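Local coordinates for protein glucose-6-phosphate isomerase (Plasmodium falciparum, PDB 3QKI) that probably interconverts alpha-D-glucose 6-phosphate and beta-D-fructose 6-phosphate, the second step of glycolysis, at residues I247-T251 with F252-E256; T363-Y366 with N367-F371; A390-Q393 with Q394-E398; E534-I537 with V538-F542. All blocks are in the same frame, centred on the assembly; numbering follows the deposited sequence.

Contact 1. Residues I247-T251 with F252-E256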
loop_
_atom_site.group_PDB
_atom_site.type_symbol
_atom_site.label_atom_id
_atom_site.label_comp_id
_atom_site.label_asym_id
_atom_site.label_seq_id
_atom_site.Cartn_x
_atom_site.Cartn_y
_atom_site.Cartn_z
ATOM N N ILE A 247 -7.912 1.651 -23.890
ATOM C CA ILE A 247 -7.435 2.970 -23.494
ATOM C C ILE A 247 -8.591 3.710 -22.804
ATOM O O ILE A 247 -9.633 3.962 -23.421
ATOM C CB ILE A 247 -6.830 3.747 -24.691
ATOM C CG1 ILE A 247 -5.770 2.878 -25.428
ATOM C CG2 ILE A 247 -6.201 5.055 -24.208
ATOM C CD1 ILE A 247 -5.612 3.240 -26.920
ATOM N N ILE A 248 -8.406 4.029 -21.516
ATOM C CA ILE A 248 -9.435 4.656 -20.688
ATOM C C ILE A 248 -9.066 6.082 -20.349
ATOM O O ILE A 248 -8.114 6.320 -19.595
ATOM C CB ILE A 248 -9.748 3.810 -19.430
ATOM C CG1 ILE A 248 -10.108 2.347 -19.825
ATOM C CG2 ILE A 248 -10.926 4.479 -18.657
ATOM C CD1 ILE A 248 -9.627 1.329 -18.959
ATOM N N SER A 249 -9.821 7.039 -20.930
ATOM C CA SER A 249 -9.608 8.481 -20.733
ATOM C C SER A 249 -10.819 9.210 -21.268
ATOM O O SER A 249 -11.088 9.130 -22.474
ATOM C CB SER A 249 -8.349 8.964 -21.469
ATOM O OG SER A 249 -8.273 10.377 -21.462
ATOM N N LYS A 250 -11.530 9.948 -20.394
ATOM C CA LYS A 250 -12.710 10.705 -20.843
ATOM C C LYS A 250 -12.388 11.649 -22.036
ATOM O O LYS A 250 -13.054 11.592 -23.071
ATOM C CB LYS A 250 -13.322 11.476 -19.660
ATOM C CG LYS A 250 -14.635 12.204 -19.978
ATOM C CD LYS A 250 -15.817 11.269 -20.211
ATOM C CE LYS A 250 -17.155 11.950 -19.982
ATOM N NZ LYS A 250 -17.470 12.956 -21.039
ATOM N N THR A 251 -11.338 12.474 -21.897
ATOM C CA THR A 251 -10.925 13.440 -22.918
ATOM C C THR A 251 -10.080 12.857 -24.054
ATOM O O THR A 251 -9.974 13.481 -25.108
ATOM C CB THR A 251 -10.144 14.573 -22.249
ATOM O OG1 THR A 251 -8.958 14.046 -21.649
ATOM C CG2 THR A 251 -10.984 15.331 -21.218
ATOM N N PHE A 252 -9.395 11.719 -23.804
ATOM C CA PHE A 252 -8.458 11.094 -24.728
ATOM C C PHE A 252 -7.265 12.017 -24.942
ATOM O O PHE A 252 -6.599 11.926 -25.967
ATOM C CB PHE A 252 -9.123 10.612 -26.047
ATOM C CG PHE A 252 -8.781 9.175 -26.371
ATOM C CD1 PHE A 252 -9.133 8.150 -25.504
ATOM C CD2 PHE A 252 -8.129 8.843 -27.559
ATOM C CE1 PHE A 252 -8.833 6.825 -25.810
ATOM C CE2 PHE A 252 -7.823 7.508 -27.860
ATOM C CZ PHE A 252 -8.158 6.515 -26.976
ATOM N N THR A 253 -6.986 12.902 -23.938
ATOM C CA THR A 253 -5.850 13.836 -23.964
ATOM C C THR A 253 -5.003 13.724 -22.697
ATOM O O THR A 253 -3.943 14.331 -22.632
ATOM C CB THR A 253 -6.284 15.294 -24.189
ATOM O OG1 THR A 253 -7.108 15.713 -23.111
ATOM C CG2 THR A 253 -6.967 15.524 -25.527
ATOM N N THR A 254 -5.461 12.960 -21.689
ATOM C CA THR A 254 -4.716 12.744 -20.427
ATOM C C THR A 254 -3.250 12.433 -20.742
ATOM O O THR A 254 -2.975 11.431 -21.393
ATOM C CB THR A 254 -5.313 11.549 -19.681
ATOM O OG1 THR A 254 -6.725 11.621 -19.735
ATOM C CG2 THR A 254 -4.829 11.465 -18.255
ATOM N N ALA A 255 -2.320 13.303 -20.311
ATOM C CA ALA A 255 -0.891 13.205 -20.632
ATOM C C ALA A 255 -0.253 11.814 -20.471
ATOM O O ALA A 255 0.300 11.298 -21.437
ATOM C CB ALA A 255 -0.096 14.278 -19.894
ATOM N N GLU A 256 -0.371 11.207 -19.291
ATOM C CA GLU A 256 0.216 9.903 -18.951
ATOM C C GLU A 256 -0.434 8.762 -19.718
ATOM O O GLU A 256 0.266 7.966 -20.339
ATOM C CB GLU A 256 0.123 9.629 -17.422
ATOM C CG GLU A 256 0.853 10.646 -16.559
ATOM C CD GLU A 256 0.087 11.904 -16.214
ATOM O OE1 GLU A 256 0.624 12.726 -15.436
ATOM O OE2 GLU A 256 -1.046 12.070 -16.725
#

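Contact 2. Residues T363-Y366 with N367-F371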
loop_
_atom_site.group_PDB
_atom_site.type_symbol
_atom_site.label_atom_id
_atom_site.label_comp_id
_atom_site.label_asym_id
_atom_site.label_seq_id
_atom_site.Cartn_x
_atom_site.Cartn_y
_atom_site.Cartn_z
ATOM N N THR A 363 -19.234 7.107 12.446
ATOM C CA THR A 363 -18.167 6.532 13.268
ATOM C C THR A 363 -16.829 7.164 12.879
ATOM O O THR A 363 -16.079 7.590 13.752
ATOM C CB THR A 363 -18.166 5.012 13.106
ATOM O OG1 THR A 363 -19.415 4.495 13.580
ATOM C CG2 THR A 363 -17.034 4.346 13.831
ATOM N N SER A 364 -16.542 7.220 11.570
ATOM C CA SER A 364 -15.317 7.800 11.021
ATOM C C SER A 364 -15.195 9.286 11.423
ATOM O O SER A 364 -14.129 9.719 11.862
ATOM C CB SER A 364 -15.332 7.651 9.509
ATOM O OG SER A 364 -14.176 8.192 8.886
ATOM N N PHE A 365 -16.286 10.050 11.266
ATOM C CA PHE A 365 -16.400 11.467 11.610
ATOM C C PHE A 365 -16.139 11.668 13.104
ATOM O O PHE A 365 -15.387 12.560 13.482
ATOM C CB PHE A 365 -17.810 11.975 11.215
ATOM C CG PHE A 365 -18.135 13.378 11.666
ATOM C CD1 PHE A 365 -17.608 14.481 11.003
ATOM C CD2 PHE A 365 -18.975 13.599 12.757
ATOM C CE1 PHE A 365 -17.919 15.784 11.421
ATOM C CE2 PHE A 365 -19.259 14.894 13.193
ATOM C CZ PHE A 365 -18.729 15.981 12.523
ATOM N N TYR A 366 -16.773 10.824 13.955
ATOM C CA TYR A 366 -16.637 10.847 15.407
ATOM C C TYR A 366 -15.165 10.625 15.836
ATOM O O TYR A 366 -14.613 11.444 16.571
ATOM C CB TYR A 366 -17.549 9.757 15.986
ATOM C CG TYR A 366 -17.507 9.606 17.488
ATOM C CD1 TYR A 366 -18.174 10.506 18.319
ATOM C CD2 TYR A 366 -16.893 8.505 18.079
ATOM C CE1 TYR A 366 -18.173 10.352 19.702
ATOM C CE2 TYR A 366 -16.884 8.339 19.467
ATOM C CZ TYR A 366 -17.536 9.261 20.272
ATOM O OH TYR A 366 -17.537 9.093 21.633
ATOM N N ASN A 367 -14.528 9.551 15.331
ATOM C CA ASN A 367 -13.117 9.246 15.631
ATOM C C ASN A 367 -12.184 10.349 15.217
ATOM O O ASN A 367 -11.277 10.706 15.979
ATOM C CB ASN A 367 -12.695 7.932 14.981
ATOM C CG ASN A 367 -13.274 6.737 15.679
ATOM O OD1 ASN A 367 -13.635 6.808 16.844
ATOM N ND2 ASN A 367 -13.393 5.619 14.972
ATOM N N SER A 368 -12.404 10.910 14.034
ATOM C CA SER A 368 -11.539 11.983 13.535
ATOM C C SER A 368 -11.768 13.306 14.285
ATOM O O SER A 368 -10.803 13.943 14.711
ATOM C CB SER A 368 -11.747 12.177 12.034
ATOM O OG SER A 368 -11.068 13.335 11.555
ATOM N N HIS A 369 -13.043 13.739 14.419
ATOM C CA HIS A 369 -13.330 15.014 15.062
ATOM C C HIS A 369 -13.172 15.077 16.567
ATOM O O HIS A 369 -12.617 16.047 17.070
ATOM C CB HIS A 369 -14.688 15.587 14.615
ATOM C CG HIS A 369 -14.603 16.285 13.295
ATOM N ND1 HIS A 369 -14.893 17.633 13.176
ATOM C CD2 HIS A 369 -14.204 15.814 12.087
ATOM C CE1 HIS A 369 -14.664 17.940 11.911
ATOM N NE2 HIS A 369 -14.245 16.881 11.219
ATOM N N PHE A 370 -13.668 14.070 17.279
ATOM C CA PHE A 370 -13.696 14.059 18.741
ATOM C C PHE A 370 -12.530 13.354 19.441
ATOM O O PHE A 370 -12.242 13.654 20.600
ATOM C CB PHE A 370 -15.080 13.618 19.233
ATOM C CG PHE A 370 -16.151 14.434 18.554
ATOM C CD1 PHE A 370 -16.266 15.799 18.799
ATOM C CD2 PHE A 370 -16.959 13.873 17.574
ATOM C CE1 PHE A 370 -17.189 16.573 18.100
ATOM C CE2 PHE A 370 -17.892 14.647 16.886
ATOM C CZ PHE A 370 -17.985 15.994 17.140
ATOM N N PHE A 371 -11.813 12.501 18.727
ATOM C CA PHE A 371 -10.657 11.798 19.295
ATOM C C PHE A 371 -9.375 12.198 18.595
ATOM O O PHE A 371 -8.289 11.801 19.026
ATOM C CB PHE A 371 -10.874 10.283 19.215
ATOM C CG PHE A 371 -11.788 9.759 20.285
ATOM C CD1 PHE A 371 -13.171 9.866 20.159
ATOM C CD2 PHE A 371 -11.272 9.144 21.420
ATOM C CE1 PHE A 371 -14.020 9.394 21.162
ATOM C CE2 PHE A 371 -12.125 8.650 22.413
ATOM C CZ PHE A 371 -13.491 8.796 22.286
#

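Contact 3. Residues A390-Q393 with Q394-E398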
loop_
_atom_site.group_PDB
_atom_site.type_symbol
_atom_site.label_atom_id
_atom_site.label_comp_id
_atom_site.label_asym_id
_atom_site.label_seq_id
_atom_site.Cartn_x
_atom_site.Cartn_y
_atom_site.Cartn_z
ATOM N N ALA A 390 -5.891 0.287 -1.970
ATOM C CA ALA A 390 -5.402 1.261 -2.953
ATOM C C ALA A 390 -6.578 2.001 -3.591
ATOM O O ALA A 390 -6.483 3.206 -3.816
ATOM C CB ALA A 390 -4.553 0.571 -4.018
ATOM N N HIS A 391 -7.686 1.294 -3.873
ATOM C CA HIS A 391 -8.898 1.929 -4.410
ATOM C C HIS A 391 -9.553 2.830 -3.326
ATOM O O HIS A 391 -9.835 3.998 -3.613
ATOM C CB HIS A 391 -9.928 0.889 -4.923
ATOM C CG HIS A 391 -11.232 1.530 -5.320
ATOM N ND1 HIS A 391 -11.270 2.610 -6.201
ATOM C CD2 HIS A 391 -12.489 1.272 -4.896
ATOM C CE1 HIS A 391 -12.547 2.926 -6.328
ATOM N NE2 HIS A 391 -13.318 2.159 -5.556
ATOM N N ILE A 392 -9.760 2.302 -2.103
ATOM C CA ILE A 392 -10.328 3.065 -0.979
ATOM C C ILE A 392 -9.518 4.336 -0.683
ATOM O O ILE A 392 -10.117 5.365 -0.406
ATOM C CB ILE A 392 -10.619 2.184 0.282
ATOM C CG1 ILE A 392 -11.603 1.051 -0.068
ATOM C CG2 ILE A 392 -11.137 3.018 1.479
ATOM C CD1 ILE A 392 -12.916 1.500 -0.837
ATOM N N GLN A 393 -8.190 4.287 -0.827
ATOM C CA GLN A 393 -7.301 5.454 -0.669
ATOM C C GLN A 393 -7.691 6.588 -1.579
ATOM O O GLN A 393 -7.859 7.696 -1.079
ATOM C CB GLN A 393 -5.855 5.075 -0.969
ATOM C CG GLN A 393 -5.063 4.805 0.233
ATOM C CD GLN A 393 -3.612 4.584 -0.127
ATOM O OE1 GLN A 393 -3.238 4.384 -1.292
ATOM N NE2 GLN A 393 -2.762 4.628 0.883
ATOM N N GLN A 394 -7.860 6.339 -2.921
ATOM C CA GLN A 394 -8.300 7.408 -3.824
ATOM C C GLN A 394 -9.748 7.830 -3.526
ATOM O O GLN A 394 -10.015 9.028 -3.383
ATOM C CB GLN A 394 -8.154 7.049 -5.310
ATOM C CG GLN A 394 -8.759 8.173 -6.190
ATOM C CD GLN A 394 -8.769 7.928 -7.654
ATOM O OE1 GLN A 394 -8.931 6.817 -8.103
ATOM N NE2 GLN A 394 -8.608 8.987 -8.435
ATOM N N LEU A 395 -10.673 6.855 -3.435
ATOM C CA LEU A 395 -12.091 7.100 -3.189
ATOM C C LEU A 395 -12.290 8.014 -1.980
ATOM O O LEU A 395 -13.002 9.000 -2.082
ATOM C CB LEU A 395 -12.861 5.774 -3.027
ATOM C CG LEU A 395 -14.368 5.888 -2.672
ATOM C CD1 LEU A 395 -15.158 6.567 -3.781
ATOM C CD2 LEU A 395 -14.959 4.526 -2.396
ATOM N N SER A 396 -11.596 7.728 -0.865
ATOM C CA SER A 396 -11.710 8.523 0.358
ATOM C C SER A 396 -10.933 9.829 0.282
ATOM O O SER A 396 -11.507 10.895 0.472
ATOM C CB SER A 396 -11.209 7.713 1.552
ATOM O OG SER A 396 -11.939 6.495 1.611
ATOM N N MET A 397 -9.607 9.727 0.068
ATOM C CA MET A 397 -8.688 10.848 0.116
ATOM C C MET A 397 -8.885 11.913 -0.937
ATOM O O MET A 397 -8.760 13.099 -0.629
ATOM C CB MET A 397 -7.238 10.368 0.206
ATOM C CG MET A 397 -6.988 9.560 1.474
ATOM S SD MET A 397 -5.402 8.763 1.594
ATOM C CE MET A 397 -4.305 10.163 1.932
ATOM N N GLU A 398 -9.178 11.512 -2.172
ATOM C CA GLU A 398 -9.397 12.488 -3.233
ATOM C C GLU A 398 -10.773 13.126 -3.102
ATOM O O GLU A 398 -10.949 14.285 -3.456
ATOM C CB GLU A 398 -9.116 11.873 -4.609
ATOM C CG GLU A 398 -9.070 12.893 -5.728
ATOM C CD GLU A 398 -8.805 12.289 -7.086
ATOM O OE1 GLU A 398 -9.700 11.589 -7.612
ATOM O OE2 GLU A 398 -7.695 12.507 -7.622
HETATM O O HOH W 1 -10.546 4.950 -7.679
#

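Contact 4. Residues E534-I537 with V538-F542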
loop_
_atom_site.group_PDB
_atom_site.type_symbol
_atom_site.label_atom_id
_atom_site.label_comp_id
_atom_site.label_asym_id
_atom_site.label_seq_id
_atom_site.Cartn_x
_atom_site.Cartn_y
_atom_site.Cartn_z
ATOM N N GLU A 534 -18.456 3.604 -1.309
ATOM C CA GLU A 534 -18.836 4.789 -2.116
ATOM C C GLU A 534 -19.926 5.576 -1.344
ATOM O O GLU A 534 -19.826 6.795 -1.207
ATOM C CB GLU A 534 -19.376 4.388 -3.507
ATOM C CG GLU A 534 -18.333 3.853 -4.484
ATOM C CD GLU A 534 -18.868 3.567 -5.880
ATOM O OE1 GLU A 534 -20.109 3.560 -6.061
ATOM O OE2 GLU A 534 -18.046 3.393 -6.808
ATOM N N SER A 535 -20.899 4.856 -0.763
ATOM C CA SER A 535 -21.971 5.461 0.039
ATOM C C SER A 535 -21.398 6.118 1.299
ATOM O O SER A 535 -21.752 7.255 1.594
ATOM C CB SER A 535 -23.020 4.424 0.410
ATOM O OG SER A 535 -23.577 3.815 -0.739
ATOM N N ARG A 536 -20.488 5.424 2.020
ATOM C CA ARG A 536 -19.852 5.950 3.226
ATOM C C ARG A 536 -19.142 7.260 2.945
ATOM O O ARG A 536 -19.302 8.196 3.720
ATOM C CB ARG A 536 -18.879 4.898 3.833
ATOM C CG ARG A 536 -18.111 5.347 5.079
ATOM C CD ARG A 536 -16.714 5.800 4.693
ATOM N NE ARG A 536 -15.820 6.018 5.838
ATOM C CZ ARG A 536 -15.102 5.060 6.420
ATOM N NH1 ARG A 536 -15.200 3.803 6.011
ATOM N NH2 ARG A 536 -14.291 5.353 7.424
ATOM N N ILE A 537 -18.362 7.332 1.833
ATOM C CA ILE A 537 -17.634 8.550 1.452
ATOM C C ILE A 537 -18.564 9.717 1.109
ATOM O O ILE A 537 -18.327 10.843 1.562
ATOM C CB ILE A 537 -16.530 8.251 0.408
ATOM C CG1 ILE A 537 -15.337 7.517 1.094
ATOM C CG2 ILE A 537 -16.066 9.481 -0.344
ATOM C CD1 ILE A 537 -14.782 8.176 2.478
ATOM N N VAL A 538 -19.645 9.437 0.374
ATOM C CA VAL A 538 -20.645 10.438 0.025
ATOM C C VAL A 538 -21.305 10.982 1.330
ATOM O O VAL A 538 -21.391 12.194 1.498
ATOM C CB VAL A 538 -21.679 9.885 -0.992
ATOM C CG1 VAL A 538 -22.930 10.757 -1.056
ATOM C CG2 VAL A 538 -21.051 9.722 -2.372
ATOM N N ALA A 539 -21.693 10.090 2.260
ATOM C CA ALA A 539 -22.308 10.481 3.534
ATOM C C ALA A 539 -21.328 11.306 4.352
ATOM O O ALA A 539 -21.717 12.328 4.912
ATOM C CB ALA A 539 -22.741 9.253 4.326
ATOM N N GLU A 540 -20.050 10.893 4.383
ATOM C CA GLU A 540 -19.043 11.571 5.156
ATOM C C GLU A 540 -18.723 12.992 4.665
ATOM O O GLU A 540 -18.486 13.881 5.491
ATOM C CB GLU A 540 -17.792 10.699 5.338
ATOM C CG GLU A 540 -17.013 11.078 6.578
ATOM C CD GLU A 540 -15.934 10.109 7.003
ATOM O OE1 GLU A 540 -15.804 9.026 6.384
ATOM O OE2 GLU A 540 -15.224 10.431 7.983
ATOM N N GLY A 541 -18.739 13.205 3.343
ATOM C CA GLY A 541 -18.495 14.527 2.762
ATOM C C GLY A 541 -19.562 15.512 3.207
ATOM O O GLY A 541 -19.240 16.646 3.565
ATOM N N PHE A 542 -20.824 15.052 3.282
ATOM C CA PHE A 542 -21.949 15.862 3.764
ATOM C C PHE A 542 -21.859 16.141 5.260
ATOM O O PHE A 542 -22.122 17.270 5.677
ATOM C CB PHE A 542 -23.314 15.275 3.373
ATOM C CG PHE A 542 -23.599 15.329 1.875
ATOM C CD1 PHE A 542 -23.398 16.500 1.151
ATOM C CD2 PHE A 542 -24.106 14.214 1.204
ATOM C CE1 PHE A 542 -23.694 16.558 -0.217
ATOM C CE2 PHE A 542 -24.363 14.260 -0.174
ATOM C CZ PHE A 542 -24.149 15.431 -0.876
#

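Contact 1. Residues I247-T251 with F252-E256
S249 and T254 meet hydroxyl to hydroxyl, OG of S249 lying 2.6 Å from OG1 of T254, a short hydrogen bond in which either group could be the donor. The same S249 OG also accepts the backbone amide of F252, N to OG 2.9 Å, with a bent N-H...O angle of 135°. That amide has a second, weak bond to S249 O at 3.4 Å. The first torsion of S249 (chi1 170°) sets OG opposite the backbone N, within reach of both F252 N and T254 OG1. The hydroxyls of T251 and T253 also come close, OG1 to OG1 2.9 Å, their side chains crossing at about a right angle.

The apolar part of the contact is made by the ring of F252. It reaches back to the strand, where CE1 is 3.6 Å from CG2 of I247 and CZ is 3.8 Å from CB of I247. The carbonyl oxygens of I247 and S249 lie at the ring edge, near its plane. M258 and L291 also pack on F252.

The backbone passes from strand 243-248 of the parallel five-stranded sheet through a tight loop into helix 255-268, F252 adopting positive phi (65°). S249, K250, T251 and T254 are all seen to bind beta-D-fructose 6-phosphate in this protein. With no sugar phosphate in this chain, the S249-T254 bond and the F252 amide already hold the loop in shape, which is consistent with a binding loop whose shape is largely set before the sugar phosphate arrives.

Contact 2. Residues T363-Y366 with N367-F371
F365 and H369, one helical turn apart, stack face to face with ring centroids 4.5 Å apart and planes inclined by 27°. CE1 of F365 sits over the centre of the imidazole, 3.8 Å from CD2 of H369. F370 meets the same F365 ring differently: its edge is turned toward the face of F365 in an offset edge-to-face pair, the planes at 83° and CE2 of F370 3.9 Å from CE2 of F365. Y366 extends the group, its CD1 3.7 Å from CD2 of F370 and its CE2 3.5 Å from CE1 of F371; both of these ring pairs are oblique.

These five residues form an aromatic cluster along helix 356-371, built on i to i+4 and i to i+5 spacings. With CG opposite the backbone N in both F365 (chi1 173°) and Y366, the two earlier rings project where the later ones can reach them. Successive backbone bonds set the spacing, H369 N to F365 O being 2.8 Å and F370 N to Y366 O 2.9 Å.

Further out, polar ends are tied to other parts of the chain. NE2 of H369 donates to N414 O and ND1 is bonded to Y29 OH, which fixes the imidazole's rotation, while Y366 OH bonds to R72 O.

Contact 3. Residues A390-Q393 with Q394-E398
The imidazole of H391 has CB of L395 over one face, 4.3 Å above its plane and offset toward the rim, while a water sits at its edge, in the ring plane. This water is 2.9 Å from ND1 of H391 and donates to OE1 of Q394 at 2.5 Å, so it joins the ring to the amide. The amide's other end, NE2, donates to OE1 of E398 at 2.9 Å; the bond is bent and meets the carboxylate from above its plane, 47° out of it. R312 also forms a salt bridge with this OE1. Q394 can span between water and carboxylate because CG leaves opposite the backbone N and the chain stays extended beyond it (chi2 -176°).

H391, Q394 and E398 lie along helix 388-400, the helix of a beta-alpha-beta unit between strands 375-380 and 418-420. Q394 and E398, one turn apart on the helix, are both seen to bind beta-D-fructose 6-phosphate in this protein, and H429 of the second subunit packs on Q394.

Elsewhere on the helix, I392 O accepts twice. S396 N reaches it at 2.8 Å and S396 OG at 2.9 Å, from opposite faces of the carbonyl plane, so a buried serine hydroxyl is satisfied by its own helix. Packing completes the stretch: CD1 of I392 lies 4.0 Å from CD2 of L395, side by side, and CG of Q393 runs alongside SD of M397 at 4.2 Å.

Contact 4. Residues E534-I537 with V538-F542
Four consecutive i to i+4 bonds join the two segments, from V538 N to E534 O (3.1 Å) through to G541 N to I537 O (3.0 Å), as expected of a regular alpha-helix. Across this turn R536 and E540 form a salt bridge: NE of R536 donates to OE1 of E540 at 3.1 Å and 162°. The oxygen lies at the guanidinium edge, in its plane, and the guanidinium and carboxylate planes are 17° apart, so the two flat groups are nearly coplanar. The two chains run side by side, and a bend at chi2 (-99°) brings the arginine's NE to the glutamate. Such a buried pairing of opposite charges would be expected to keep R536 and E540 ionised.

The helix is 523-543, a long helix, buried at this turn, packed against helices 356-371 and 388-400. I537 contributes CD1, 4.1 Å from OE1 of E540, and V538 places CG2 3.4 Å from E534 O.

Both members of the salt bridge have further partners. NH2 of R536 forms a salt bridge with E444 and hydrogen bonds to S364 OG, which also bonds to OE2 of E540. At the start of the turn, E534 OE1 forms a salt bridge with R117.

Along the chain the four contacts come in numerical order, without overlap. Contact 1 stands apart, at the end of strand 243-248 in the parallel five-stranded sheet; its centre is about 37 Å from that of contact 2, on opposite sides of the chain's centre. Contacts 2, 3 and 4 lie on helices 356-371, 388-400 and 523-543. Contact 4 is in the middle, its centre about 14 Å from that of contact 2 and about 12 Å from that of contact 3, and it touches both, through polar groups toward 363-371 and by packing toward 390-398. Contacts 1 and 3, with centres about 20 Å apart, contribute different residues to the sugar phosphate site.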